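PDB 6LZH: GrgF from Penicillium sp. sh18, which acts as a polyketide transferase in gregatin A biosynthesis, where two polyketide chains of different length are joined, and has an alpha/beta hydrolase fold. Local coordinates for residues 11-25 / 86-98. Residues are numbered along the deposited sequence; the frame is centred on the assembly and turned at random.
Sequences VEFTTLDGLTLRGWL and QQAEHLHDAVTWF
With its CG turned away from the carbonyl carbon (chi1 -74°), H90 carries its imidazole to T15 and D17, the carbonyl O of Q86 lying over the opposite face from T15; D17 sets its CG between the backbone N and the carbonyl carbon (chi1 38°), which points the carboxylate from the type I turn T15-G18 toward the helix. NE2 of H90 donates to OD1 of D17 at 3.0 Å, on the syn lone pair and 19° out of the ring plane; carboxylate and ring stand steeply to each other. OD1 also accepts from OG1 of T15, whose methyl CG2 lies 3.6 Å from the imidazole centroid, a CH-pi contact. OD2 of D17 takes NE2 of Q86 at 3.0 Å in a nearly straight bond from above the carboxylate plane; OE1 of that amide is held by R69. Replacing H90 by alanine is likely to cost D17 OD1 its imidazole donor and open a gap beside the T15 methyl. One helical turn on, OD2 of D93 receives the backbone N of L16 at 2.7 Å and also pairs with R161 of the second subunit, so the turn sits beside the dimer interface. Along strand 9-14 the contact becomes apolar: CB of F13 rests over the five-membered ring of W97, 3.6 Å from its centroid, and CZ of F13 meets CB of A94 at 3.7 Å. The helix thus packs under the N-terminal hairpin at one edge of the main sheet, away from the Cys-His-Asp active site. Two carboxylates tie turn to helix, and with D17 OD1 and D93 OD2 5.0 Å apart, the surroundings would probably favour a protonated H90 in a structural role.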
loop_
_atom_site.group_PDB
_atom_site.type_symbol
_atom_site.label_atom_id
_atom_site.label_comp_id
_atom_site.label_asym_id
_atom_site.label_seq_id
_atom_site.Cartn_x
_atom_site.Cartn_y
_atom_site.Cartn_z
ATOM N N VAL A 11 27.726 4.689 5.251
ATOM C CA VAL A 11 26.881 5.873 5.148
ATOM C C VAL A 11 25.531 5.562 5.787
ATOM O O VAL A 11 25.145 4.403 5.968
ATOM C CB VAL A 11 26.679 6.345 3.680
ATOM C CG1 VAL A 11 27.968 6.884 3.075
ATOM C CG2 VAL A 11 26.107 5.195 2.805
ATOM N N GLU A 12 24.808 6.621 6.139
ATOM C CA GLU A 12 23.432 6.466 6.575
ATOM C C GLU A 12 22.629 7.674 6.120
ATOM O O GLU A 12 23.177 8.738 5.824
ATOM C CB GLU A 12 23.328 6.256 8.096
ATOM C CG GLU A 12 24.232 7.103 8.940
ATOM C CD GLU A 12 24.081 6.817 10.433
ATOM O OE1 GLU A 12 24.367 5.681 10.870
ATOM O OE2 GLU A 12 23.683 7.745 11.158
ATOM N N PHE A 13 21.319 7.484 6.011
ATOM C CA PHE A 13 20.455 8.584 5.615
ATOM C C PHE A 13 19.100 8.372 6.269
ATOM O O PHE A 13 18.776 7.265 6.716
ATOM C CB PHE A 13 20.334 8.710 4.081
ATOM C CG PHE A 13 19.715 7.488 3.400
ATOM C CD1 PHE A 13 20.498 6.370 3.090
ATOM C CD2 PHE A 13 18.366 7.475 3.057
ATOM C CE1 PHE A 13 19.942 5.255 2.455
ATOM C CE2 PHE A 13 17.791 6.372 2.419
ATOM C CZ PHE A 13 18.581 5.259 2.117
ATOM N N THR A 14 18.326 9.454 6.341
ATOM C CA THR A 14 17.073 9.481 7.090
ATOM C C THR A 14 15.883 9.367 6.142
ATOM O O THR A 14 15.894 9.935 5.045
ATOM C CB THR A 14 16.986 10.770 7.915
ATOM O OG1 THR A 14 18.191 10.907 8.692
ATOM C CG2 THR A 14 15.795 10.739 8.869
ATOM N N THR A 15 14.857 8.624 6.561
ATOM C CA THR A 15 13.658 8.485 5.744
ATOM C C THR A 15 12.591 9.485 6.182
ATOM O O THR A 15 12.627 10.020 7.293
ATOM C CB THR A 15 13.086 7.066 5.835
ATOM O OG1 THR A 15 12.633 6.832 7.173
ATOM C CG2 THR A 15 14.145 6.028 5.481
ATOM N N LEU A 16 11.611 9.701 5.302
ATOM C CA LEU A 16 10.523 10.614 5.643
ATOM C C LEU A 16 9.833 10.187 6.935
ATOM O O LEU A 16 9.432 11.036 7.739
ATOM C CB LEU A 16 9.525 10.703 4.490
ATOM C CG LEU A 16 8.328 11.664 4.610
ATOM C CD1 LEU A 16 8.774 13.111 4.815
ATOM C CD2 LEU A 16 7.467 11.558 3.377
ATOM N N ASP A 17 9.716 8.879 7.179
ATOM C CA ASP A 17 9.056 8.427 8.397
ATOM C C ASP A 17 10.026 8.239 9.561
ATOM O O ASP A 17 9.701 7.526 10.516
ATOM C CB ASP A 17 8.241 7.144 8.147
ATOM C CG ASP A 17 8.913 6.167 7.186
ATOM O OD1 ASP A 17 10.098 6.335 6.842
ATOM O OD2 ASP A 17 8.230 5.203 6.771
ATOM N N GLY A 18 11.195 8.886 9.520
ATOM C CA GLY A 18 12.030 9.020 10.697
ATOM C C GLY A 18 13.026 7.917 10.973
ATOM O O GLY A 18 13.612 7.902 12.064
ATOM N N LEU A 19 13.249 7.000 10.042
ATOM C CA LEU A 19 14.197 5.919 10.264
ATOM C C LEU A 19 15.573 6.283 9.724
ATOM O O LEU A 19 15.690 7.017 8.742
ATOM C CB LEU A 19 13.726 4.642 9.566
ATOM C CG LEU A 19 12.308 4.209 9.909
ATOM C CD1 LEU A 19 11.840 3.218 8.897
ATOM C CD2 LEU A 19 12.309 3.611 11.292
ATOM N N THR A 20 16.614 5.724 10.351
ATOM C CA THR A 20 17.959 5.740 9.793
ATOM C C THR A 20 18.192 4.440 9.033
ATOM O O THR A 20 18.091 3.354 9.608
ATOM C CB THR A 20 19.021 5.887 10.884
ATOM O OG1 THR A 20 18.848 7.130 11.568
ATOM C CG2 THR A 20 20.400 5.864 10.263
ATOM N N LEU A 21 18.486 4.548 7.748
ATOM C CA LEU A 21 18.910 3.410 6.949
ATOM C C LEU A 21 20.411 3.502 6.763
ATOM O O LEU A 21 20.953 4.599 6.610
ATOM C CB LEU A 21 18.231 3.406 5.581
ATOM C CG LEU A 21 16.700 3.451 5.573
ATOM C CD1 LEU A 21 16.196 3.228 4.154
ATOM C CD2 LEU A 21 16.104 2.422 6.538
ATOM N N ARG A 22 21.077 2.359 6.757
ATOM C CA ARG A 22 22.533 2.343 6.711
ATOM C C ARG A 22 23.007 1.492 5.551
ATOM O O ARG A 22 22.343 0.529 5.151
ATOM C CB ARG A 22 23.116 1.825 8.044
ATOM C CG ARG A 22 22.715 2.701 9.240
ATOM C CD ARG A 22 23.278 2.254 10.599
ATOM N NE ARG A 22 22.867 3.190 11.652
ATOM C CZ ARG A 22 21.694 3.148 12.286
ATOM N NH1 ARG A 22 20.808 2.201 12.018
ATOM N NH2 ARG A 22 21.405 4.054 13.210
ATOM N N GLY A 23 24.161 1.856 5.014
ATOM C CA GLY A 23 24.653 1.149 3.866
ATOM C C GLY A 23 26.064 1.549 3.523
ATOM O O GLY A 23 26.804 2.096 4.348
ATOM N N TRP A 24 26.407 1.273 2.276
ATOM C CA TRP A 24 27.756 1.426 1.769
ATOM C C TRP A 24 27.715 2.296 0.534
ATOM O O TRP A 24 26.854 2.121 -0.331
ATOM C CB TRP A 24 28.386 0.074 1.401
ATOM C CG TRP A 24 28.758 -0.774 2.566
ATOM C CD1 TRP A 24 29.241 -0.346 3.774
ATOM C CD2 TRP A 24 28.704 -2.202 2.637
ATOM N NE1 TRP A 24 29.478 -1.420 4.590
ATOM C CE2 TRP A 24 29.155 -2.572 3.920
ATOM C CE3 TRP A 24 28.302 -3.207 1.743
ATOM C CZ2 TRP A 24 29.232 -3.905 4.332
ATOM C CZ3 TRP A 24 28.379 -4.529 2.153
ATOM C CH2 TRP A 24 28.841 -4.866 3.441
ATOM N N LEU A 25 28.671 3.211 0.452
ATOM C CA LEU A 25 28.868 4.063 -0.702
ATOM C C LEU A 25 30.145 3.621 -1.405
ATOM O O LEU A 25 31.198 3.531 -0.767
ATOM C CB LEU A 25 28.965 5.523 -0.257
ATOM C CG LEU A 25 29.237 6.576 -1.325
ATOM C CD1 LEU A 25 28.078 6.640 -2.280
ATOM C CD2 LEU A 25 29.464 7.938 -0.653
ATOM N N GLN A 86 6.536 0.879 1.303
ATOM C CA GLN A 86 7.429 1.699 2.120
ATOM C C GLN A 86 8.848 1.680 1.564
ATOM O O GLN A 86 9.562 2.687 1.615
ATOM C CB GLN A 86 7.443 1.198 3.564
ATOM C CG GLN A 86 8.371 2.021 4.462
ATOM C CD GLN A 86 8.587 1.410 5.845
ATOM O OE1 GLN A 86 8.708 0.195 5.992
ATOM N NE2 GLN A 86 8.660 2.260 6.859
ATOM N N GLN A 87 9.284 0.520 1.063
ATOM C CA GLN A 87 10.656 0.401 0.577
ATOM C C GLN A 87 10.843 1.227 -0.685
ATOM O O GLN A 87 11.894 1.856 -0.876
ATOM C CB GLN A 87 11.017 -1.074 0.342
ATOM C CG GLN A 87 12.528 -1.316 0.196
ATOM C CD GLN A 87 12.945 -2.789 0.191
ATOM O OE1 GLN A 87 12.323 -3.654 0.853
ATOM N NE2 GLN A 87 14.020 -3.079 -0.553
ATOM N N ALA A 88 9.825 1.257 -1.549
ATOM C CA ALA A 88 9.878 2.148 -2.702
ATOM C C ALA A 88 9.939 3.596 -2.250
ATOM O O ALA A 88 10.687 4.399 -2.817
ATOM C CB ALA A 88 8.654 1.931 -3.599
ATOM N N GLU A 89 9.120 3.959 -1.254
ATOM C CA GLU A 89 9.175 5.314 -0.715
ATOM C C GLU A 89 10.578 5.643 -0.235
ATOM O O GLU A 89 11.079 6.752 -0.454
ATOM C CB GLU A 89 8.184 5.463 0.433
ATOM C CG GLU A 89 6.760 5.712 0.007
ATOM C CD GLU A 89 5.873 5.930 1.216
ATOM O OE1 GLU A 89 5.964 6.997 1.864
ATOM O OE2 GLU A 89 5.124 5.007 1.537
ATOM N N HIS A 90 11.227 4.683 0.415
ATOM C CA HIS A 90 12.557 4.931 0.951
ATOM C C HIS A 90 13.572 5.142 -0.164
ATOM O O HIS A 90 14.548 5.869 0.024
ATOM C CB HIS A 90 12.952 3.779 1.868
ATOM C CG HIS A 90 12.237 3.796 3.180
ATOM N ND1 HIS A 90 12.316 2.762 4.089
ATOM C CD2 HIS A 90 11.428 4.731 3.740
ATOM C CE1 HIS A 90 11.587 3.058 5.151
ATOM N NE2 HIS A 90 11.039 4.248 4.965
ATOM N N LEU A 91 13.346 4.540 -1.337
ATOM C CA LEU A 91 14.222 4.805 -2.479
ATOM C C LEU A 91 14.087 6.243 -2.967
ATOM O O LEU A 91 15.067 6.825 -3.453
ATOM C CB LEU A 91 13.922 3.839 -3.618
ATOM C CG LEU A 91 14.507 2.440 -3.473
ATOM C CD1 LEU A 91 14.034 1.574 -4.637
ATOM C CD2 LEU A 91 16.046 2.486 -3.437
ATOM N N HIS A 92 12.898 6.842 -2.841
ATOM C CA HIS A 92 12.784 8.282 -3.094
ATOM C C HIS A 92 13.628 9.080 -2.096
ATOM O O HIS A 92 14.247 10.091 -2.450
ATOM C CB HIS A 92 11.331 8.748 -3.003
ATOM C CG HIS A 92 10.352 7.911 -3.769
ATOM N ND1 HIS A 92 10.678 7.260 -4.940
ATOM C CD2 HIS A 92 9.051 7.616 -3.521
ATOM C CE1 HIS A 92 9.616 6.609 -5.390
ATOM N NE2 HIS A 92 8.614 6.815 -4.551
ATOM N N ASP A 93 13.649 8.652 -0.837
ATOM C CA ASP A 93 14.472 9.346 0.150
ATOM C C ASP A 93 15.952 9.125 -0.137
ATOM O O ASP A 93 16.778 10.028 0.066
ATOM C CB ASP A 93 14.110 8.872 1.566
ATOM C CG ASP A 93 12.682 9.229 1.948
ATOM O OD1 ASP A 93 12.137 10.166 1.322
ATOM O OD2 ASP A 93 12.104 8.565 2.861
ATOM N N ALA A 94 16.299 7.943 -0.637
ATOM C CA ALA A 94 17.683 7.688 -1.025
ATOM C C ALA A 94 18.104 8.582 -2.189
ATOM O O ALA A 94 19.208 9.139 -2.180
ATOM C CB ALA A 94 17.853 6.207 -1.381
ATOM N N VAL A 95 17.229 8.746 -3.191
ATOM C CA VAL A 95 17.536 9.636 -4.314
ATOM C C VAL A 95 17.756 11.064 -3.808
ATOM O O VAL A 95 18.717 11.737 -4.198
ATOM C CB VAL A 95 16.413 9.568 -5.369
ATOM C CG1 VAL A 95 16.462 10.784 -6.318
ATOM C CG2 VAL A 95 16.454 8.251 -6.149
ATOM N N THR A 96 16.873 11.537 -2.921
ATOM C CA THR A 96 17.017 12.863 -2.312
ATOM C C THR A 96 18.378 13.025 -1.653
ATOM O O THR A 96 19.074 14.021 -1.876
ATOM C CB THR A 96 15.906 13.078 -1.281
ATOM O OG1 THR A 96 14.643 13.059 -1.947
ATOM C CG2 THR A 96 16.086 14.402 -0.529
ATOM N N TRP A 97 18.754 12.058 -0.818
ATOM C CA TRP A 97 20.069 12.059 -0.181
ATOM C C TRP A 97 21.192 12.077 -1.216
ATOM O O TRP A 97 22.133 12.880 -1.126
ATOM C CB TRP A 97 20.186 10.822 0.715
ATOM C CG TRP A 97 21.488 10.664 1.398
ATOM C CD1 TRP A 97 21.899 11.295 2.536
ATOM C CD2 TRP A 97 22.562 9.796 1.006
ATOM N NE1 TRP A 97 23.176 10.878 2.873
ATOM C CE2 TRP A 97 23.598 9.958 1.948
ATOM C CE3 TRP A 97 22.743 8.898 -0.050
ATOM C CZ2 TRP A 97 24.801 9.261 1.860
ATOM C CZ3 TRP A 97 23.937 8.200 -0.136
ATOM C CH2 TRP A 97 24.951 8.385 0.816
ATOM N N PHE A 98 21.115 11.180 -2.205
ATOM C CA PHE A 98 22.237 10.976 -3.114
ATOM C C PHE A 98 22.531 12.219 -3.934
ATOM O O PHE A 98 23.701 12.513 -4.218
ATOM C CB PHE A 98 21.956 9.788 -4.048
ATOM C CG PHE A 98 23.193 9.061 -4.459
ATOM C CD1 PHE A 98 24.416 9.561 -4.051
ATOM C CD2 PHE A 98 23.157 7.894 -5.196
ATOM C CE1 PHE A 98 25.580 8.937 -4.372
ATOM C CE2 PHE A 98 24.361 7.244 -5.531
ATOM C CZ PHE A 98 25.560 7.788 -5.111
#